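Local coordinates for water-soluble chlorophyll protein (Brassicaceae, PDB 5HPZ) that binds chlorophyll in a water-soluble, four-chain assembly built on the beta-trefoil fold of Kunitz-type protease inhibitors, at residues Asp100-Ser103 with Ser104-Lys107. Sequence-based numbering, arbitrary orientation.
Sequences DVSS and SAAK
Asp-100 and Ala-105 face each other across a tight surface loop of the beta-trefoil, between strands 97-99 and 111-113. A type I beta turn from Ser-102 to Ala-105 reverses the chain. It is closed by Ala-105 N donating to Ser-102 O (3.1 Å, N-H...O angle 164°). An Asx turn from Asp-100 leads into it at Ser-102, whose N bonds to Asp-100 OD1 from above the carboxylate plane. CG of Asp-100 stands anti to the backbone N (chi1 -177°), which turns the carboxylate inward over the methyl of Ala-105, with CG 3.6 Å from Ala-105 CB. The hydroxyl of Ser-102 also donates to OD1, on its syn lone pair, at 2.7 Å between OG and OD1. Two donors from one residue thus hold this oxygen. Ser-102 OG in turn accepts from Ser-104 N at 3.3 Å and from Ser-104 OG at 3.2 Å. The carboxylate is in this way linked through one serine hydroxyl to the far side of the turn. With an alanine at Asp-100, Ser-102 N and OG would probably lose their shared acceptor, leaving the hydroxyl held from the Ser-104 side alone. Backbone bonding between Asp-100 and Ala-110 ties the start of the loop to its return. The second carboxylate oxygen reaches the outgoing chain through a water, which donates to Asp-100 OD2 at 2.6 Å and accepts from Ala-106 N at 3.0 Å.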
loop_
_atom_site.group_PDB
_atom_site.type_symbol
_atom_site.label_atom_id
_atom_site.label_comp_id
_atom_site.label_asym_id
_atom_site.label_seq_id
_atom_site.Cartn_x
_atom_site.Cartn_y
_atom_site.Cartn_z
ATOM N N ASP A 100 -13.046 0.181 20.129
ATOM C CA ASP A 100 -11.734 0.827 20.392
ATOM C C ASP A 100 -11.815 1.484 21.795
ATOM O O ASP A 100 -12.629 2.363 21.992
ATOM C CB ASP A 100 -11.448 1.870 19.299
ATOM C CG ASP A 100 -10.087 2.570 19.422
ATOM O OD1 ASP A 100 -9.187 2.177 20.217
ATOM O OD2 ASP A 100 -9.942 3.565 18.672
ATOM N N VAL A 101 -10.992 1.036 22.756
ATOM C CA VAL A 101 -10.858 1.756 24.037
ATOM C C VAL A 101 -9.439 2.289 24.275
ATOM O O VAL A 101 -9.073 2.609 25.390
ATOM C CB VAL A 101 -11.335 0.902 25.225
ATOM C CG1 VAL A 101 -12.808 0.524 25.056
ATOM C CG2 VAL A 101 -10.432 -0.331 25.389
ATOM N N SER A 102 -8.673 2.444 23.208
ATOM C CA SER A 102 -7.329 2.962 23.286
ATOM C C SER A 102 -7.339 4.425 23.642
ATOM O O SER A 102 -8.370 5.095 23.564
ATOM C CB SER A 102 -6.608 2.760 21.941
ATOM O OG SER A 102 -7.063 3.706 20.985
ATOM N N SER A 103 -6.168 4.951 23.995
ATOM C CA SER A 103 -6.061 6.371 24.332
ATOM C C SER A 103 -6.339 7.292 23.128
ATOM O O SER A 103 -6.526 8.468 23.302
ATOM C CB SER A 103 -4.682 6.682 24.922
ATOM O OG SER A 103 -3.698 6.207 24.037
ATOM N N SER A 104 -6.391 6.775 21.908
ATOM C CA SER A 104 -6.708 7.631 20.772
ATOM C C SER A 104 -8.116 7.401 20.278
ATOM O O SER A 104 -8.469 7.914 19.250
ATOM C CB SER A 104 -5.698 7.409 19.627
ATOM O OG SER A 104 -5.587 6.032 19.310
ATOM N N ALA A 105 -8.930 6.633 20.987
ATOM C CA ALA A 105 -10.275 6.303 20.471
ATOM C C ALA A 105 -11.038 7.592 20.215
ATOM O O ALA A 105 -10.865 8.547 20.928
ATOM C CB ALA A 105 -11.044 5.411 21.451
ATOM N N ALA A 106 -11.866 7.621 19.183
ATOM C CA ALA A 106 -12.675 8.811 18.888
ATOM C C ALA A 106 -13.892 8.885 19.809
ATOM O O ALA A 106 -14.291 7.866 20.408
ATOM C CB ALA A 106 -13.131 8.757 17.434
ATOM N N LYS A 107 -14.534 10.054 19.866
ATOM C CA LYS A 107 -15.726 10.224 20.687
ATOM C C LYS A 107 -16.767 9.191 20.317
ATOM O O LYS A 107 -17.445 8.677 21.185
ATOM C CB LYS A 107 -16.330 11.637 20.554
ATOM C CG LYS A 107 -15.754 12.674 21.502
HETATM O O HOH W 1 -11.818 5.058 17.614
#